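Local atomic coordinates of cytidine deaminase (Burkholderia pseudomallei, PDB entry 3DMO), a protein that probably catalyses the zinc-dependent hydrolytic deamination of cytidine and 2'-deoxycytidine to uridine and 2'-deoxyuridine, salvaging pyrimidines for UMP synthesis. Residues 77-83 against 106-112; 32-36 against 47-51; 100-104 against 130-136. The contacts are given in a common frame with arbitrary orientation. Residues are numbered along the deposited sequence.

Interaction 1: 77-83 against 106-112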
ATOM      1  N   PRO A  77     -16.684   8.365  -8.550  1.00 19.11           N
ATOM      2  CA  PRO A  77     -15.677   9.087  -9.327  1.00 19.43           C
ATOM      3  C   PRO A  77     -16.253  10.204 -10.190  1.00 20.06           C
ATOM      4  O   PRO A  77     -17.265  10.009 -10.893  1.00 20.10           O
ATOM      5  CB  PRO A  77     -15.070   7.997 -10.204  1.00 19.11           C
ATOM      6  CG  PRO A  77     -15.191   6.758  -9.361  1.00 19.47           C
ATOM      7  CD  PRO A  77     -16.506   6.901  -8.633  1.00 19.46           C
ATOM      8  N   GLY A  78     -15.618  11.368 -10.122  1.00 20.45           N
ATOM      9  CA  GLY A  78     -16.039  12.523 -10.907  1.00 20.95           C
ATOM     10  C   GLY A  78     -17.011  13.446 -10.197  1.00 21.22           C
ATOM     11  O   GLY A  78     -17.393  14.481 -10.750  1.00 21.99           O
ATOM     12  N   GLU A  79     -17.414  13.088  -8.979  1.00 20.69           N
ATOM     13  CA  GLU A  79     -18.376  13.907  -8.224  1.00 20.58           C
ATOM     14  C   GLU A  79     -17.739  14.903  -7.265  1.00 20.68           C
ATOM     15  O   GLU A  79     -18.414  15.413  -6.365  1.00 21.00           O
ATOM     16  CB  GLU A  79     -19.365  13.025  -7.466  1.00 20.42           C
ATOM     17  CG  GLU A  79     -20.324  12.293  -8.367  1.00 20.58           C
ATOM     18  CD  GLU A  79     -21.540  11.807  -7.630  1.00 21.38           C
ATOM     19  OE1 GLU A  79     -21.432  10.828  -6.859  1.00 20.60           O
ATOM     20  OE2 GLU A  79     -22.612  12.398  -7.836  1.00 22.32           O
ATOM     21  N   PHE A  80     -16.451  15.186  -7.464  1.00 20.55           N
ATOM     22  CA  PHE A  80     -15.714  16.107  -6.591  1.00 20.34           C
ATOM     23  C   PHE A  80     -15.308  17.391  -7.305  1.00 20.50           C
ATOM     24  O   PHE A  80     -14.831  17.360  -8.442  1.00 21.02           O
ATOM     25  CB  PHE A  80     -14.519  15.396  -5.949  1.00 20.36           C
ATOM     26  CG  PHE A  80     -14.887  14.068  -5.362  1.00 19.94           C
ATOM     27  CD1 PHE A  80     -14.509  12.889  -5.995  1.00 19.23           C
ATOM     28  CD2 PHE A  80     -15.682  14.002  -4.223  1.00 21.38           C
ATOM     29  CE1 PHE A  80     -14.888  11.652  -5.469  1.00 20.52           C
ATOM     30  CE2 PHE A  80     -16.066  12.773  -3.687  1.00 20.97           C
ATOM     31  CZ  PHE A  80     -15.664  11.595  -4.317  1.00 20.30           C
ATOM     32  N   ALA A  81     -15.539  18.516  -6.635  1.00 20.36           N
ATOM     33  CA  ALA A  81     -15.208  19.829  -7.182  1.00 20.58           C
ATOM     34  C   ALA A  81     -13.762  20.232  -6.884  1.00 20.12           C
ATOM     35  O   ALA A  81     -13.055  20.735  -7.759  1.00 20.75           O
ATOM     36  CB  ALA A  81     -16.161  20.871  -6.628  1.00 20.69           C
ATOM     37  N   ALA A  82     -13.333  20.020  -5.642  1.00 19.55           N
ATOM     38  CA  ALA A  82     -12.016  20.472  -5.187  1.00 18.86           C
ATOM     39  C   ALA A  82     -11.571  19.723  -3.944  1.00 18.86           C
ATOM     40  O   ALA A  82     -12.404  19.257  -3.143  1.00 18.88           O
ATOM     41  CB  ALA A  82     -12.034  21.983  -4.895  1.00 18.81           C
ATOM     42  N   ILE A  83     -10.252  19.638  -3.776  1.00 18.24           N
ATOM     43  CA  ILE A  83      -9.643  19.138  -2.548  1.00 18.24           C
ATOM     44  C   ILE A  83      -8.543  20.103  -2.093  1.00 17.98           C
ATOM     45  O   ILE A  83      -7.761  20.578  -2.914  1.00 18.56           O
ATOM     46  CB  ILE A  83      -9.107  17.678  -2.725  1.00 18.43           C
ATOM     47  CG1 ILE A  83      -8.713  17.060  -1.374  1.00 18.61           C
ATOM     48  CG2 ILE A  83      -7.995  17.608  -3.769  1.00 19.13           C
ATOM     49  CD1 ILE A  83      -8.404  15.560  -1.460  1.00 18.80           C
ATOM     50  N   LEU A 106     -10.352   8.836  -8.794  1.00 19.61           N
ATOM     51  CA  LEU A 106     -11.588   9.227  -8.137  1.00 19.35           C
ATOM     52  C   LEU A 106     -12.058  10.651  -8.475  1.00 19.70           C
ATOM     53  O   LEU A 106     -13.258  10.901  -8.558  1.00 19.21           O
ATOM     54  CB  LEU A 106     -11.468   9.028  -6.625  1.00 18.90           C
ATOM     55  CG  LEU A 106     -11.206   7.585  -6.157  1.00 19.19           C
ATOM     56  CD1 LEU A 106     -11.123   7.531  -4.631  1.00 19.69           C
ATOM     57  CD2 LEU A 106     -12.292   6.641  -6.670  1.00 16.96           C
ATOM     58  N   GLY A 107     -11.121  11.564  -8.705  1.00 19.86           N
ATOM     59  CA  GLY A 107     -11.468  12.959  -8.980  1.00 20.79           C
ATOM     60  C   GLY A 107     -11.431  13.338 -10.450  1.00 21.18           C
ATOM     61  O   GLY A 107     -11.988  14.370 -10.831  1.00 21.91           O
ATOM     62  N   LYS A 108     -10.787  12.495 -11.263  1.00 21.44           N
ATOM     63  CA  LYS A 108     -10.506  12.743 -12.691  1.00 21.74           C
ATOM     64  C   LYS A 108      -9.401  13.806 -12.861  1.00 21.76           C
ATOM     65  O   LYS A 108      -9.149  14.594 -11.943  1.00 21.16           O
ATOM     66  CB  LYS A 108     -11.772  13.118 -13.492  1.00 22.35           C
ATOM     67  CG  LYS A 108     -12.977  12.201 -13.291  1.00 23.51           C
ATOM     68  CD  LYS A 108     -12.677  10.783 -13.732  1.00 28.02           C
ATOM     69  CE  LYS A 108     -13.743   9.825 -13.233  1.00 30.68           C
ATOM     70  NZ  LYS A 108     -14.703   9.424 -14.297  1.00 32.66           N
ATOM     71  N   PRO A 109      -8.716  13.820 -14.022  1.00 21.83           N
ATOM     72  CA  PRO A 109      -7.638  14.799 -14.265  1.00 22.01           C
ATOM     73  C   PRO A 109      -7.979  16.261 -13.953  1.00 21.90           C
ATOM     74  O   PRO A 109      -7.099  17.019 -13.546  1.00 21.91           O
ATOM     75  CB  PRO A 109      -7.348  14.624 -15.758  1.00 22.42           C
ATOM     76  CG  PRO A 109      -7.644  13.192 -15.994  1.00 22.03           C
ATOM     77  CD  PRO A 109      -8.862  12.896 -15.161  1.00 21.92           C
ATOM     78  N   THR A 110      -9.238  16.641 -14.138  1.00 22.12           N
ATOM     79  CA  THR A 110      -9.665  18.030 -13.938  1.00 22.53           C
ATOM     80  C   THR A 110      -9.963  18.426 -12.489  1.00 22.35           C
ATOM     81  O   THR A 110     -10.309  19.578 -12.236  1.00 22.79           O
ATOM     82  CB  THR A 110     -10.894  18.377 -14.824  1.00 22.86           C
ATOM     83  OG1 THR A 110     -11.922  17.407 -14.604  1.00 24.25           O
ATOM     84  CG2 THR A 110     -10.505  18.376 -16.305  1.00 23.80           C
ATOM     85  N   LEU A 111      -9.845  17.495 -11.538  1.00 22.02           N
ATOM     86  CA  LEU A 111     -10.081  17.853 -10.133  1.00 21.58           C
ATOM     87  C   LEU A 111      -9.156  18.996  -9.710  1.00 21.41           C
ATOM     88  O   LEU A 111      -7.951  18.920  -9.918  1.00 21.24           O
ATOM     89  CB  LEU A 111      -9.876  16.651  -9.200  1.00 21.59           C
ATOM     90  CG  LEU A 111      -9.977  16.938  -7.697  1.00 21.67           C
ATOM     91  CD1 LEU A 111     -11.410  17.140  -7.273  1.00 22.42           C
ATOM     92  CD2 LEU A 111      -9.315  15.840  -6.865  1.00 22.44           C
ATOM     93  N   GLU A 112      -9.733  20.043  -9.122  1.00 21.58           N
ATOM     94  CA  GLU A 112      -8.962  21.180  -8.623  1.00 22.17           C
ATOM     95  C   GLU A 112      -8.306  20.798  -7.303  1.00 21.05           C
ATOM     96  O   GLU A 112      -8.971  20.286  -6.405  1.00 20.67           O
ATOM     97  CB  GLU A 112      -9.862  22.407  -8.441  1.00 22.40           C
ATOM     98  CG  GLU A 112      -9.139  23.645  -7.930  1.00 24.33           C
ATOM     99  CD  GLU A 112     -10.063  24.845  -7.762  1.00 25.71           C
ATOM    100  OE1 GLU A 112     -11.017  24.763  -6.963  1.00 31.11           O
ATOM    101  OE2 GLU A 112      -9.822  25.881  -8.420  1.00 31.22           O
TER
HETATM  102  O   HOH W   1     -14.297  14.851  -9.416  1.00 24.00           O

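Interaction 2: 32-36 against 47-51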
ATOM      1  N   PHE A  32       3.968  13.940  11.998  1.00 24.30           N
ATOM      2  CA  PHE A  32       3.750  14.852  10.892  1.00 24.01           C
ATOM      3  C   PHE A  32       2.276  14.775  10.513  1.00 23.65           C
ATOM      4  O   PHE A  32       1.853  13.845   9.833  1.00 23.53           O
ATOM      5  CB  PHE A  32       4.639  14.453   9.712  1.00 24.30           C
ATOM      6  CG  PHE A  32       4.608  15.425   8.561  1.00 25.60           C
ATOM      7  CD1 PHE A  32       5.360  16.603   8.600  1.00 26.94           C
ATOM      8  CD2 PHE A  32       3.842  15.157   7.426  1.00 26.34           C
ATOM      9  CE1 PHE A  32       5.341  17.498   7.529  1.00 27.12           C
ATOM     10  CE2 PHE A  32       3.817  16.049   6.349  1.00 26.84           C
ATOM     11  CZ  PHE A  32       4.567  17.219   6.401  1.00 26.76           C
ATOM     12  N   LYS A  33       1.501  15.747  10.987  1.00 22.50           N
ATOM     13  CA  LYS A  33       0.063  15.766  10.764  1.00 22.29           C
ATOM     14  C   LYS A  33      -0.283  16.419   9.436  1.00 21.38           C
ATOM     15  O   LYS A  33       0.240  17.489   9.097  1.00 21.30           O
ATOM     16  CB  LYS A  33      -0.647  16.488  11.907  1.00 22.67           C
ATOM     17  CG  LYS A  33      -0.519  15.787  13.252  1.00 24.74           C
ATOM     18  CD  LYS A  33      -1.372  16.472  14.306  1.00 28.54           C
ATOM     19  CE  LYS A  33      -1.322  15.684  15.606  1.00 32.14           C
ATOM     20  NZ  LYS A  33      -2.134  16.320  16.691  1.00 34.34           N
ATOM     21  N   VAL A  34      -1.170  15.768   8.687  1.00 20.43           N
ATOM     22  CA  VAL A  34      -1.642  16.299   7.417  1.00 19.89           C
ATOM     23  C   VAL A  34      -3.170  16.321   7.450  1.00 19.14           C
ATOM     24  O   VAL A  34      -3.799  15.433   8.028  1.00 18.60           O
ATOM     25  CB  VAL A  34      -1.150  15.459   6.201  1.00 20.37           C
ATOM     26  CG1 VAL A  34      -1.559  16.107   4.869  1.00 20.41           C
ATOM     27  CG2 VAL A  34       0.362  15.274   6.218  1.00 20.58           C
ATOM     28  N   GLY A  35      -3.758  17.354   6.852  1.00 18.68           N
ATOM     29  CA  GLY A  35      -5.206  17.421   6.710  1.00 18.12           C
ATOM     30  C   GLY A  35      -5.616  17.658   5.274  1.00 18.01           C
ATOM     31  O   GLY A  35      -4.872  18.238   4.482  1.00 18.07           O
ATOM     32  N   ALA A  36      -6.819  17.205   4.943  1.00 18.38           N
ATOM     33  CA  ALA A  36      -7.397  17.449   3.633  1.00 18.53           C
ATOM     34  C   ALA A  36      -8.872  17.717   3.785  1.00 18.71           C
ATOM     35  O   ALA A  36      -9.507  17.248   4.730  1.00 19.51           O
ATOM     36  CB  ALA A  36      -7.164  16.258   2.702  1.00 17.94           C
ATOM     37  N   HIS A  47     -13.714  15.735   5.579  1.00 19.87           N
ATOM     38  CA  HIS A  47     -12.392  15.850   6.192  1.00 20.18           C
ATOM     39  C   HIS A  47     -11.602  14.563   5.980  1.00 19.86           C
ATOM     40  O   HIS A  47     -12.159  13.464   6.018  1.00 20.16           O
ATOM     41  CB  HIS A  47     -12.515  16.054   7.702  1.00 20.67           C
ATOM     42  CG  HIS A  47     -12.894  17.440   8.109  1.00 21.52           C
ATOM     43  ND1 HIS A  47     -13.135  18.449   7.202  1.00 24.09           N
ATOM     44  CD2 HIS A  47     -13.100  17.978   9.334  1.00 21.79           C
ATOM     45  CE1 HIS A  47     -13.461  19.553   7.852  1.00 23.34           C
ATOM     46  NE2 HIS A  47     -13.449  19.293   9.146  1.00 23.62           N
ATOM     47  N   GLY A  48     -10.298  14.710   5.796  1.00 19.69           N
ATOM     48  CA  GLY A  48      -9.388  13.584   5.820  1.00 19.33           C
ATOM     49  C   GLY A  48      -8.151  13.960   6.608  1.00 19.37           C
ATOM     50  O   GLY A  48      -7.759  15.129   6.657  1.00 19.04           O
ATOM     51  N   CYS A  49      -7.547  12.971   7.248  1.00 19.10           N
ATOM     52  CA  CYS A  49      -6.281  13.164   7.929  1.00 19.09           C
ATOM     53  C   CYS A  49      -5.456  11.900   7.739  1.00 19.33           C
ATOM     54  O   CYS A  49      -6.006  10.839   7.390  1.00 18.53           O
ATOM     55  CB  CYS A  49      -6.517  13.460   9.417  1.00 18.99           C
ATOM     56  SG  CYS A  49      -7.395  12.148  10.289  1.00 22.02           S
ATOM     57  N   ASN A  50      -4.147  12.001   7.942  1.00 18.81           N
ATOM     58  CA  ASN A  50      -3.327  10.797   7.899  1.00 18.87           C
ATOM     59  C   ASN A  50      -3.598   9.910   9.116  1.00 19.11           C
ATOM     60  O   ASN A  50      -3.952  10.404  10.194  1.00 18.95           O
ATOM     61  CB  ASN A  50      -1.832  11.090   7.677  1.00 18.87           C
ATOM     62  CG  ASN A  50      -1.244  12.062   8.689  1.00 19.56           C
ATOM     63  OD1 ASN A  50      -1.913  12.988   9.148  1.00 19.17           O
ATOM     64  ND2 ASN A  50       0.039  11.877   9.002  1.00 18.84           N
ATOM     65  N   VAL A  51      -3.516   8.603   8.910  1.00 18.43           N
ATOM     66  CA  VAL A  51      -3.785   7.626   9.965  1.00 18.46           C
ATOM     67  C   VAL A  51      -2.678   6.609   9.884  1.00 18.67           C
ATOM     68  O   VAL A  51      -2.615   5.822   8.932  1.00 18.54           O
ATOM     69  CB  VAL A  51      -5.165   6.932   9.805  1.00 18.76           C
ATOM     70  CG1 VAL A  51      -5.399   5.931  10.941  1.00 18.03           C
ATOM     71  CG2 VAL A  51      -6.288   7.978   9.755  1.00 17.96           C
TER

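Interaction 3: 100-104 against 130-136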
ATOM      1  N   ARG A 100      -1.762  10.932  -5.534  1.00 15.98           N
ATOM      2  CA  ARG A 100      -1.981  11.434  -6.894  1.00 15.94           C
ATOM      3  C   ARG A 100      -2.690  10.408  -7.779  1.00 15.86           C
ATOM      4  O   ARG A 100      -3.570  10.768  -8.559  1.00 15.13           O
ATOM      5  CB  ARG A 100      -0.666  11.892  -7.531  1.00 16.19           C
ATOM      6  CG  ARG A 100      -0.033  13.083  -6.829  1.00 16.97           C
ATOM      7  CD  ARG A 100       1.271  13.493  -7.499  1.00 17.58           C
ATOM      8  NE  ARG A 100       2.068  14.375  -6.648  1.00 18.53           N
ATOM      9  CZ  ARG A 100       3.010  15.219  -7.072  1.00 19.36           C
ATOM     10  NH1 ARG A 100       3.312  15.331  -8.367  1.00 18.02           N
ATOM     11  NH2 ARG A 100       3.672  15.944  -6.182  1.00 18.63           N
ATOM     12  N   GLN A 101      -2.322   9.133  -7.636  1.00 16.35           N
ATOM     13  CA  GLN A 101      -2.940   8.056  -8.414  1.00 16.98           C
ATOM     14  C   GLN A 101      -4.411   7.857  -8.035  1.00 16.84           C
ATOM     15  O   GLN A 101      -5.276   7.662  -8.903  1.00 16.64           O
ATOM     16  CB  GLN A 101      -2.155   6.750  -8.243  1.00 17.03           C
ATOM     17  CG  GLN A 101      -2.557   5.621  -9.206  1.00 18.51           C
ATOM     18  CD  GLN A 101      -2.247   5.957 -10.651  1.00 17.83           C
ATOM     19  OE1 GLN A 101      -1.105   6.254 -11.003  1.00 18.65           O
ATOM     20  NE2 GLN A 101      -3.270   5.912 -11.499  1.00 18.57           N
ATOM     21  N   VAL A 102      -4.697   7.949  -6.735  1.00 16.79           N
ATOM     22  CA  VAL A 102      -6.070   7.831  -6.229  1.00 17.68           C
ATOM     23  C   VAL A 102      -6.893   9.083  -6.583  1.00 17.99           C
ATOM     24  O   VAL A 102      -8.039   8.972  -7.022  1.00 17.84           O
ATOM     25  CB  VAL A 102      -6.090   7.549  -4.716  1.00 17.04           C
ATOM     26  CG1 VAL A 102      -7.509   7.613  -4.156  1.00 17.60           C
ATOM     27  CG2 VAL A 102      -5.462   6.185  -4.429  1.00 16.51           C
ATOM     28  N   MET A 103      -6.296  10.263  -6.436  1.00 18.54           N
ATOM     29  CA  MET A 103      -6.952  11.501  -6.847  1.00 20.63           C
ATOM     30  C   MET A 103      -7.326  11.510  -8.319  1.00 20.00           C
ATOM     31  O   MET A 103      -8.402  11.985  -8.676  1.00 20.63           O
ATOM     32  CB  MET A 103      -6.100  12.729  -6.526  1.00 19.99           C
ATOM     33  CG  MET A 103      -6.080  13.075  -5.057  1.00 21.91           C
ATOM     34  SD  MET A 103      -5.314  14.682  -4.779  1.00 25.50           S
ATOM     35  CE  MET A 103      -3.622  14.345  -5.217  1.00 26.86           C
ATOM     36  N   ILE A 104      -6.457  10.981  -9.178  1.00 19.95           N
ATOM     37  CA  ILE A 104      -6.755  11.024 -10.606  1.00 20.35           C
ATOM     38  C   ILE A 104      -7.893  10.066 -10.981  1.00 20.37           C
ATOM     39  O   ILE A 104      -8.742  10.411 -11.799  1.00 21.01           O
ATOM     40  CB  ILE A 104      -5.489  10.886 -11.511  1.00 20.29           C
ATOM     41  CG1 ILE A 104      -5.666  11.770 -12.764  1.00 21.00           C
ATOM     42  CG2 ILE A 104      -5.174   9.418 -11.846  1.00 20.83           C
ATOM     43  CD1 ILE A 104      -4.427  11.945 -13.598  1.00 20.61           C
ATOM     44  N   LEU A 130      -0.528  17.147 -11.597  1.00 20.75           N
ATOM     45  CA  LEU A 130       0.289  16.482 -10.577  1.00 20.43           C
ATOM     46  C   LEU A 130       0.797  15.118 -11.038  1.00 20.55           C
ATOM     47  O   LEU A 130       1.816  14.619 -10.539  1.00 20.51           O
ATOM     48  CB  LEU A 130      -0.497  16.342  -9.269  1.00 20.11           C
ATOM     49  CG  LEU A 130      -0.693  17.602  -8.431  1.00 19.11           C
ATOM     50  CD1 LEU A 130      -1.713  17.321  -7.355  1.00 17.96           C
ATOM     51  CD2 LEU A 130       0.621  18.076  -7.822  1.00 19.15           C
ATOM     52  N   LEU A 131       0.090  14.523 -11.997  1.00 20.77           N
ATOM     53  CA  LEU A 131       0.413  13.179 -12.466  1.00 21.39           C
ATOM     54  C   LEU A 131       0.329  13.108 -13.989  1.00 22.70           C
ATOM     55  O   LEU A 131      -0.666  12.606 -14.538  1.00 22.88           O
ATOM     56  CB  LEU A 131      -0.506  12.142 -11.796  1.00 20.81           C
ATOM     57  CG  LEU A 131      -0.059  10.675 -11.772  1.00 20.92           C
ATOM     58  CD1 LEU A 131       1.220  10.473 -10.957  1.00 18.61           C
ATOM     59  CD2 LEU A 131      -1.182   9.822 -11.212  1.00 20.39           C
ATOM     60  N   PRO A 132       1.366  13.627 -14.679  1.00 23.72           N
ATOM     61  CA  PRO A 132       1.332  13.680 -16.147  1.00 24.64           C
ATOM     62  C   PRO A 132       1.391  12.290 -16.779  1.00 25.66           C
ATOM     63  O   PRO A 132       2.112  11.409 -16.292  1.00 25.42           O
ATOM     64  CB  PRO A 132       2.570  14.508 -16.509  1.00 24.49           C
ATOM     65  CG  PRO A 132       3.490  14.393 -15.331  1.00 24.85           C
ATOM     66  CD  PRO A 132       2.612  14.204 -14.124  1.00 23.69           C
ATOM     67  N   ASP A 133       0.608  12.103 -17.841  1.00 26.56           N
ATOM     68  CA  ASP A 133       0.496  10.820 -18.509  1.00 27.98           C
ATOM     69  C   ASP A 133       0.271   9.702 -17.490  1.00 28.13           C
ATOM     70  O   ASP A 133       1.071   8.767 -17.389  1.00 28.06           O
ATOM     71  CB  ASP A 133       1.734  10.542 -19.364  1.00 28.33           C
ATOM     72  CG  ASP A 133       1.586   9.281 -20.206  1.00 31.78           C
ATOM     73  OD1 ASP A 133       0.425   8.883 -20.497  1.00 35.05           O
ATOM     74  OD2 ASP A 133       2.626   8.685 -20.574  1.00 35.48           O
ATOM     75  N   ALA A 134      -0.822   9.821 -16.739  1.00 28.87           N
ATOM     76  CA  ALA A 134      -1.153   8.886 -15.665  1.00 29.76           C
ATOM     77  C   ALA A 134      -1.466   7.483 -16.161  1.00 30.30           C
ATOM     78  O   ALA A 134      -1.929   7.300 -17.291  1.00 30.57           O
ATOM     79  CB  ALA A 134      -2.307   9.419 -14.835  1.00 29.34           C
ATOM     80  N   PHE A 135      -1.214   6.498 -15.303  1.00 31.03           N
ATOM     81  CA  PHE A 135      -1.564   5.108 -15.577  1.00 31.76           C
ATOM     82  C   PHE A 135      -3.068   4.898 -15.413  1.00 32.78           C
ATOM     83  O   PHE A 135      -3.665   5.372 -14.441  1.00 32.27           O
ATOM     84  CB  PHE A 135      -0.801   4.167 -14.636  1.00 31.29           C
ATOM     85  CG  PHE A 135      -1.182   2.712 -14.779  1.00 30.76           C
ATOM     86  CD1 PHE A 135      -0.746   1.961 -15.872  1.00 30.21           C
ATOM     87  CD2 PHE A 135      -1.973   2.090 -13.816  1.00 30.17           C
ATOM     88  CE1 PHE A 135      -1.101   0.617 -16.003  1.00 31.03           C
ATOM     89  CE2 PHE A 135      -2.334   0.755 -13.936  1.00 29.59           C
ATOM     90  CZ  PHE A 135      -1.895   0.011 -15.030  1.00 29.98           C
ATOM     91  N   TYR A 136      -3.665   4.196 -16.376  1.00 34.09           N
ATOM     92  CA  TYR A 136      -5.064   3.762 -16.303  1.00 35.89           C
ATOM     93  C   TYR A 136      -5.181   2.308 -16.730  1.00 36.22           C
ATOM     94  O   TYR A 136      -4.342   1.809 -17.482  1.00 36.11           O
ATOM     95  CB  TYR A 136      -5.949   4.570 -17.253  1.00 36.89           C
ATOM     96  CG  TYR A 136      -6.095   6.036 -16.945  1.00 38.71           C
ATOM     97  CD1 TYR A 136      -6.945   6.477 -15.921  1.00 40.28           C
ATOM     98  CD2 TYR A 136      -5.417   6.993 -17.705  1.00 39.78           C
ATOM     99  CE1 TYR A 136      -7.096   7.840 -15.647  1.00 40.30           C
ATOM    100  CE2 TYR A 136      -5.560   8.354 -17.439  1.00 39.92           C
ATOM    101  CZ  TYR A 136      -6.399   8.764 -16.412  1.00 39.72           C
ATOM    102  OH  TYR A 136      -6.544  10.102 -16.157  1.00 40.24           O
TER
HETATM  103  O   HOH W   2       0.390   7.318 -13.013  1.00 16.97           O

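Interaction 1: 77-83 against 106-112
Strand 80-87, helix 97-107 and strand 112-116 form a beta-alpha-beta unit of the deaminase fold, and here the start of its first strand meets the link from the helix into the second, a type I turn from Lys108 to Leu111. The backbones meet at both ends and separate between them, where the Phe80 and Leu111 side chains fill the gap. At one end Pro77 CG rests 4.0 Å from Leu106 CD2. Gly78 N donates to Leu106 O at 2.9 Å. Gly78 has a positive phi, and a side chain there would press on its own backbone and approach Lys108, whose CG lies 3.9 Å from Gly78 CA. Phe80 fills the hollow under the helix end: its ring edge meets Leu106 O, 3.5 Å from CD1, while helix 62-72 packs on the same side chain. Leu111 is the opposing bump, with CD1 3.8 Å from Phe80 CB and CD2 3.8 Å from Ile83 CG2. Gly107 leaves room, since a CB would collide with Leu111 CD2. At the far end Ala82 and Glu112 form a parallel bridge, Ile83 N donating to Glu112 O at 3.0 Å; the small Ala82 lies beside Glu112, whose OE1 is hydrogen-bonded to His6. The result is a hydrophobic seam closed by backbone hydrogen bonds, while water 1 donates to Phe80 O (2.7 Å) and Gly107 O (2.8 Å), two acceptors that could not bond to one another.

Interaction 2: 32-36 against 47-51
A beta hairpin, strands 34-40 and 45-49, is joined here at its open end; strand 45-49 is an outermost strand of the chain's sheet. The strand segments run antiparallel at 159°, their axes 4.6 Å apart. Ala36 and Gly48 make the hydrogen-bonded pair, with both N-to-O distances, Ala36 N to Gly48 O and Gly48 N to Ala36 O, at 2.9 Å; Gly35 and Cys49 form the adjoining non-hydrogen-bonded pair. Ala36 and the two glycines keep the pairing slim, and the branched, apolar Val34 packs with Ala36 on Ala62 of helix 62-72. His47 lies against the alanines of helix 11-22, and Cys49 packs on Ala72 of the second subunit. Beyond Cys49 the two chains diverge, and the backbone bond from Asn50 N to Val34 O is weak at 3.5 Å. Asn50 takes over with its side chain. Its p rotamer (chi1 55°), with chi2 at -34°, carries the amide across to the other chain, where its donor and acceptor together imitate a peptide group. Asn50 is also predicted to bind substrate, and its ND2 bonds a methylpentanediol probably from the crystallisation liquor. The same ND2 donates to Phe32 O at 2.8 Å, while Asn50 OD1 accepts from Val34 N at 2.9 Å.

Interaction 3: 100-104 against 130-136
Apolar packing holds helix 97-107, which carries the zinc ligand Cys99, to the end of helix 127-130 and the irregular chain after it. Ile104 projects into a hollow formed by Leu131, Ala134 and Tyr136, its CD1 3.5 Å from Ala134 CB and its CG2 4.1 Å from Leu131 CD2; the branched isoleucine fills the space that the small alanine leaves. Leu131 CD2 also lies 3.7 Å from Arg100 O and 3.6 Å from Gln101 OE1. Methionine's long unbranched side chain lets Met103 CE reach Leu130 CD1 at 4.1 Å. Among the hydrogen bonds, Arg100 NH1 donates to Leu130 O at 2.7 Å, with Leu130 CD2 over one guanidinium face, and Gln101 NE2 to Phe135 O at 3.0 Å. Water 2 donates to Gln101 OE1 (2.7 Å) and accepts from Phe135 N (2.9 Å). Arg100 also bonds Pro132 O and Asp133 O of the third subunit, and Gln101 OE1 accepts from Gly97 N of the third subunit. Long polar side chains thus satisfy the backbone of an irregular segment while joining it to a subunit interface.

Overall arrangement
Interactions 1 and 3 share helix 97-107: their centres are 12 Å apart and they touch, Pro109 CG lying 3.3 Å from Tyr136 OH and Ile83 CG2 4.1 Å from Met103 SD. Interaction 2 lies about 19 Å from interaction 1 and 20 Å from interaction 3, centre to centre, yet strands 34-40 and 80-87 adjoin in one sheet. The side chains of Val34 and Arg100 are each about 7 Å from a bound zinc ion; interaction 1 is more remote, Ile83 at about 10 Å. The side chains of Val34 and Ile83 are each about 4 Å from that of Glu63, the predicted proton donor. Those of Asn50 and Phe135 lie about 3 and 4 Å from bound methylpentanediol. Between chains, Leu106 packs on Val51 of the second subunit, and Val51 on Leu106 of the second subunit.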